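Local coordinates for protein cyclin homolog (Herpesvirus saimiri, PDB 2F2C) that acts as a viral D-type cyclin that modulates the host cell cycle and may drive transformation and rapid proliferation of latently infected T cells, at residues S106-V111 with W145-V150; P195-A200 with S226-S231. All blocks are in the same frame, centred on the assembly; numbering follows the deposited sequence.

Contact 1 of 2, residues S106-V111 with W145-V150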
loop_
_atom_site.group_PDB
_atom_site.type_symbol
_atom_site.label_atom_id
_atom_site.label_comp_id
_atom_site.label_asym_id
_atom_site.label_seq_id
_atom_site.Cartn_x
_atom_site.Cartn_y
_atom_site.Cartn_z
ATOM N N SER A 106 -6.223 -10.618 4.857
ATOM C CA SER A 106 -4.971 -10.905 5.520
ATOM C C SER A 106 -3.832 -10.897 4.503
ATOM O O SER A 106 -2.731 -10.432 4.787
ATOM C CB SER A 106 -5.041 -12.246 6.228
ATOM O OG SER A 106 -4.827 -13.300 5.313
ATOM N N LYS A 107 -4.119 -11.390 3.306
ATOM C CA LYS A 107 -3.152 -11.384 2.240
ATOM C C LYS A 107 -2.738 -9.977 1.844
ATOM O O LYS A 107 -1.664 -9.790 1.278
ATOM C CB LYS A 107 -3.685 -12.137 1.025
ATOM C CG LYS A 107 -3.434 -13.633 1.063
ATOM C CD LYS A 107 -3.794 -14.253 -0.275
ATOM C CE LYS A 107 -3.828 -15.753 -0.214
ATOM N NZ LYS A 107 -4.250 -16.269 -1.532
ATOM N N ILE A 108 -3.566 -8.979 2.130
ATOM C CA ILE A 108 -3.232 -7.606 1.690
ATOM C C ILE A 108 -2.706 -6.721 2.823
ATOM O O ILE A 108 -1.758 -5.975 2.602
ATOM C CB ILE A 108 -4.438 -6.909 0.981
ATOM C CG1 ILE A 108 -4.827 -7.675 -0.277
ATOM C CG2 ILE A 108 -4.115 -5.442 0.655
ATOM C CD1 ILE A 108 -6.177 -7.269 -0.827
ATOM N N ARG A 109 -3.315 -6.795 4.012
ATOM C CA ARG A 109 -2.983 -5.852 5.073
ATOM C C ARG A 109 -2.134 -6.416 6.213
ATOM O O ARG A 109 -2.049 -5.808 7.279
ATOM C CB ARG A 109 -4.256 -5.220 5.643
ATOM C CG ARG A 109 -4.905 -4.131 4.763
ATOM C CD ARG A 109 -4.148 -2.793 4.706
ATOM N NE ARG A 109 -4.934 -1.805 3.971
ATOM C CZ ARG A 109 -5.384 -0.653 4.476
ATOM N NH1 ARG A 109 -5.120 -0.319 5.720
ATOM N NH2 ARG A 109 -6.100 0.177 3.734
ATOM N N THR A 110 -1.496 -7.561 5.996
ATOM C CA THR A 110 -0.735 -8.221 7.060
ATOM C C THR A 110 0.469 -9.012 6.522
ATOM O O THR A 110 0.498 -9.435 5.364
ATOM C CB THR A 110 -1.683 -9.102 7.934
ATOM O OG1 THR A 110 -1.382 -8.931 9.329
ATOM C CG2 THR A 110 -1.468 -10.592 7.675
ATOM N N VAL A 111 1.468 -9.199 7.368
ATOM C CA VAL A 111 2.773 -9.633 6.882
ATOM C C VAL A 111 2.808 -11.154 6.745
ATOM O O VAL A 111 3.452 -11.694 5.857
ATOM C CB VAL A 111 3.934 -9.064 7.759
ATOM C CG1 VAL A 111 3.743 -9.432 9.210
ATOM C CG2 VAL A 111 5.264 -9.553 7.285
ATOM N N TRP A 145 -11.159 -7.277 -8.978
ATOM C CA TRP A 145 -9.886 -7.160 -8.244
ATOM C C TRP A 145 -9.655 -5.809 -7.534
ATOM O O TRP A 145 -8.555 -5.543 -7.034
ATOM C CB TRP A 145 -8.695 -7.532 -9.141
ATOM C CG TRP A 145 -8.650 -8.980 -9.559
ATOM C CD1 TRP A 145 -9.538 -9.634 -10.371
ATOM C CD2 TRP A 145 -7.645 -9.944 -9.216
ATOM N NE1 TRP A 145 -9.153 -10.943 -10.545
ATOM C CE2 TRP A 145 -7.995 -11.163 -9.848
ATOM C CE3 TRP A 145 -6.479 -9.905 -8.436
ATOM C CZ2 TRP A 145 -7.228 -12.327 -9.723
ATOM C CZ3 TRP A 145 -5.714 -11.064 -8.313
ATOM C CH2 TRP A 145 -6.095 -12.259 -8.957
ATOM N N ASP A 146 -10.693 -4.976 -7.471
ATOM C CA ASP A 146 -10.637 -3.708 -6.738
ATOM C C ASP A 146 -10.933 -3.987 -5.254
ATOM O O ASP A 146 -12.048 -3.743 -4.774
ATOM C CB ASP A 146 -11.623 -2.708 -7.377
ATOM C CG ASP A 146 -11.613 -1.303 -6.734
ATOM O OD1 ASP A 146 -10.905 -1.001 -5.745
ATOM O OD2 ASP A 146 -12.338 -0.403 -7.193
ATOM N N THR A 147 -9.916 -4.481 -4.541
ATOM C CA THR A 147 -10.077 -5.035 -3.188
ATOM C C THR A 147 -9.815 -4.066 -2.042
ATOM O O THR A 147 -10.462 -4.136 -1.000
ATOM C CB THR A 147 -9.154 -6.229 -3.006
ATOM O OG1 THR A 147 -7.815 -5.824 -3.310
ATOM C CG2 THR A 147 -9.450 -7.294 -4.037
ATOM N N GLU A 148 -8.823 -3.205 -2.218
ATOM C CA GLU A 148 -8.477 -2.148 -1.266
ATOM C C GLU A 148 -9.640 -1.144 -1.047
ATOM O O GLU A 148 -10.636 -1.157 -1.800
ATOM C CB GLU A 148 -7.215 -1.446 -1.782
ATOM C CG GLU A 148 -6.334 -0.795 -0.739
ATOM C CD GLU A 148 -6.045 -1.692 0.466
ATOM O OE1 GLU A 148 -6.852 -1.686 1.449
ATOM O OE2 GLU A 148 -4.987 -2.373 0.439
ATOM N N ALA A 149 -9.515 -0.300 -0.015
ATOM C CA ALA A 149 -10.553 0.681 0.393
ATOM C C ALA A 149 -10.094 1.569 1.546
ATOM O O ALA A 149 -9.232 1.188 2.321
ATOM C CB ALA A 149 -11.850 -0.023 0.796
ATOM N N VAL A 150 -10.673 2.751 1.684
ATOM C CA VAL A 150 -10.383 3.520 2.883
ATOM C C VAL A 150 -11.032 2.825 4.106
ATOM O O VAL A 150 -12.236 2.589 4.121
ATOM C CB VAL A 150 -10.849 4.973 2.770
ATOM C CG1 VAL A 150 -10.760 5.645 4.129
ATOM C CG2 VAL A 150 -10.001 5.717 1.782
#
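R109 and E148 form a salt bridge that ties the C-terminal part of helix 94-109 to the loop leading from helix 129-142, within the all-helical N-terminal cyclin domain. R109 grips side-on, NE and NH2 both giving their hydrogens to the same oxygen, E148 OE1. R109 NH2 lies 3.0 Å from E148 OE1. R109 NE stands slightly farther from E148 OE1, at 3.2 Å, and both bonds are bent. The donors come from one face of the carboxylate, whose plane is turned 50° from that of the guanidinium. E148 CG lies anti to its backbone N (chi1 -153°), and a bend at chi2 follows before the carboxylate. Arginine suits this place because its planar head serves two acids at once: its strongest polar partner is D154, through NH1, and two acids around one guanidinium would be expected to offset its charge in this buried setting.

The remaining contacts are van der Waals ones made by I108, which points toward the loop. I108 CD1 rests 3.3 Å from T147 OG1 and also touches T147 CB. A branched aliphatic side chain suits this place, since its two methyl ends can meet T147 and E148 separately. T147 also touches L140 of helix 129-142, and both I108 and T147 pack on the chain of another protein in the complex. The other methyl of the isoleucine, I108 CG2, lies 3.2 Å from E148 OE2, the carboxylate oxygen that R109 does not use.

Contact 2 of 2, residues P195-A200 with S226-S231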
loop_
_atom_site.group_PDB
_atom_site.type_symbol
_atom_site.label_atom_id
_atom_site.label_comp_id
_atom_site.label_asym_id
_atom_site.label_seq_id
_atom_site.Cartn_x
_atom_site.Cartn_y
_atom_site.Cartn_z
ATOM N N PRO A 195 -16.066 6.052 6.840
ATOM C CA PRO A 195 -14.931 5.572 7.623
ATOM C C PRO A 195 -14.370 6.642 8.555
ATOM O O PRO A 195 -14.068 6.351 9.711
ATOM C CB PRO A 195 -13.907 5.153 6.572
ATOM C CG PRO A 195 -14.617 5.166 5.269
ATOM C CD PRO A 195 -15.984 5.675 5.421
ATOM N N GLY A 196 -14.258 7.870 8.069
ATOM C CA GLY A 196 -13.703 8.948 8.876
ATOM C C GLY A 196 -14.551 9.199 10.103
ATOM O O GLY A 196 -14.022 9.470 11.169
ATOM N N LEU A 197 -15.872 9.115 9.962
ATOM C CA LEU A 197 -16.749 9.283 11.114
ATOM C C LEU A 197 -16.620 8.137 12.122
ATOM O O LEU A 197 -16.425 8.389 13.320
ATOM C CB LEU A 197 -18.205 9.486 10.688
ATOM C CG LEU A 197 -18.551 10.912 10.255
ATOM C CD1 LEU A 197 -19.969 10.978 9.698
ATOM C CD2 LEU A 197 -18.336 11.919 11.396
ATOM N N ILE A 198 -16.720 6.891 11.649
ATOM C CA ILE A 198 -16.465 5.738 12.517
ATOM C C ILE A 198 -15.196 5.973 13.349
ATOM O O ILE A 198 -15.212 5.832 14.577
ATOM C CB ILE A 198 -16.306 4.458 11.698
ATOM C CG1 ILE A 198 -17.539 4.188 10.837
ATOM C CG2 ILE A 198 -15.990 3.274 12.613
ATOM C CD1 ILE A 198 -17.248 3.190 9.710
ATOM N N CYS A 199 -14.111 6.359 12.670
ATOM C CA CYS A 199 -12.828 6.619 13.313
ATOM C C CYS A 199 -12.879 7.729 14.337
ATOM O O CYS A 199 -12.491 7.516 15.461
ATOM C CB CYS A 199 -11.762 6.976 12.297
ATOM S SG CYS A 199 -10.165 7.132 13.134
ATOM N N ALA A 200 -13.308 8.921 13.931
ATOM C CA ALA A 200 -13.593 10.014 14.862
ATOM C C ALA A 200 -14.267 9.515 16.143
ATOM O O ALA A 200 -13.834 9.837 17.250
ATOM C CB ALA A 200 -14.495 11.089 14.183
ATOM N N SER A 226 -14.674 20.390 12.235
ATOM C CA SER A 226 -13.996 21.178 11.214
ATOM C C SER A 226 -13.044 20.352 10.358
ATOM O O SER A 226 -12.982 20.546 9.158
ATOM C CB SER A 226 -13.251 22.356 11.849
ATOM O OG SER A 226 -13.921 22.787 13.016
ATOM N N ILE A 227 -12.285 19.449 10.967
ATOM C CA ILE A 227 -11.387 18.565 10.209
ATOM C C ILE A 227 -12.164 17.729 9.190
ATOM O O ILE A 227 -11.852 17.741 8.012
ATOM C CB ILE A 227 -10.605 17.637 11.155
ATOM C CG1 ILE A 227 -9.732 18.444 12.120
ATOM C CG2 ILE A 227 -9.782 16.643 10.363
ATOM C CD1 ILE A 227 -8.778 19.374 11.431
ATOM N N LEU A 228 -13.190 17.026 9.660
ATOM C CA LEU A 228 -13.931 16.099 8.824
ATOM C C LEU A 228 -14.924 16.806 7.911
ATOM O O LEU A 228 -15.170 16.331 6.797
ATOM C CB LEU A 228 -14.616 15.028 9.680
ATOM C CG LEU A 228 -13.614 14.177 10.468
ATOM C CD1 LEU A 228 -14.277 13.434 11.567
ATOM C CD2 LEU A 228 -12.895 13.216 9.557
ATOM N N ASN A 229 -15.446 17.952 8.368
ATOM C CA ASN A 229 -16.446 18.742 7.660
ATOM C C ASN A 229 -17.836 18.133 7.815
ATOM O O ASN A 229 -18.632 18.117 6.878
ATOM C CB ASN A 229 -16.080 18.990 6.185
ATOM C CG ASN A 229 -16.813 20.214 5.576
ATOM O OD1 ASN A 229 -17.489 20.966 6.276
ATOM N ND2 ASN A 229 -16.691 20.390 4.267
ATOM N N PHE A 230 -18.151 17.654 9.011
ATOM C CA PHE A 230 -19.528 17.293 9.325
ATOM C C PHE A 230 -20.040 18.245 10.396
ATOM O O PHE A 230 -19.262 19.042 10.893
ATOM C CB PHE A 230 -19.591 15.852 9.799
ATOM C CG PHE A 230 -19.507 14.863 8.694
ATOM C CD1 PHE A 230 -20.613 14.657 7.839
ATOM C CD2 PHE A 230 -18.332 14.140 8.489
ATOM C CE1 PHE A 230 -20.545 13.716 6.805
ATOM C CE2 PHE A 230 -18.222 13.211 7.452
ATOM C CZ PHE A 230 -19.313 12.982 6.614
ATOM N N SER A 231 -21.324 18.190 10.757
ATOM C CA SER A 231 -21.796 19.057 11.845
ATOM C C SER A 231 -21.444 18.504 13.220
ATOM O O SER A 231 -21.436 17.295 13.410
ATOM C CB SER A 231 -23.301 19.282 11.777
ATOM O OG SER A 231 -23.967 18.412 12.669
#
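G196 O accepts the backbone N-H of A200 at 2.9 Å, an ordinary helical bond, and this one turn of helix 195-208 is also where L228 leans in. L228 CD1 lies 3.5 Å from A200 CB and 4.0 Å from G196 O. Small residues suit both positions: glycine presents only backbone to the leucine and alanine a single methyl, so that the last turn of helix 218-228 can come close, with the CA atoms of G196 and L228 7.2 Å apart. The side chain of L228 sets out toward helix 195-208, and its CD1 is also 4.3 Å from L197 CD2.

The second half of the interface is a CH-pi contact. L197 sets its CD1 over the middle of the F230 ring, 3.6 Å from the centroid and only 12° off the ring normal, while L197 CD2 sits 3.7 Å from F230 CD2, toward one side of the ring. F230 CG is anti to the carbonyl carbon, and chi2 of -74° turns one face of the ring to the leucine. A broad flat side chain suits this more exposed margin, since it lies over the branched end of a buried leucine. F230 lies in the short turn between two helices. N229 takes the positive phi that ends helix 218-228, a conformation asparagine adopts readily, and S231 N-caps helix 232-247, its hydroxyl accepting from T234 N.

The contact joins two helices of the second, C-terminal cyclin repeat, an all-helical domain, with C199 and I227 both packed on L159 of helix 156-162. Helix 21-31 borders it too, through E31, which accepts from G196 N, and L24, which touches I227.

How the contacts relate
Contacts 1 and 2 follow one another along the chain, with centres about 23 Å apart, and share no helix. Both are mainly buried, but contact 1 is so throughout, whereas contact 2 runs out to an exposed aromatic at its margin. Their chemistry differs accordingly: contact 1 joins a helix end to a loop by a buried charge pair backed by aliphatic packing, and it adjoins another protein chain; contact 2 joins helix 195-208 to the end of helix 218-228 and the turn after it, mainly by apolar side chains, and touches no other chain of the assembly. Their segments touch where V150 O lies 3.7 Å from P195 CG, and each of these two residues also packs against helix 21-31.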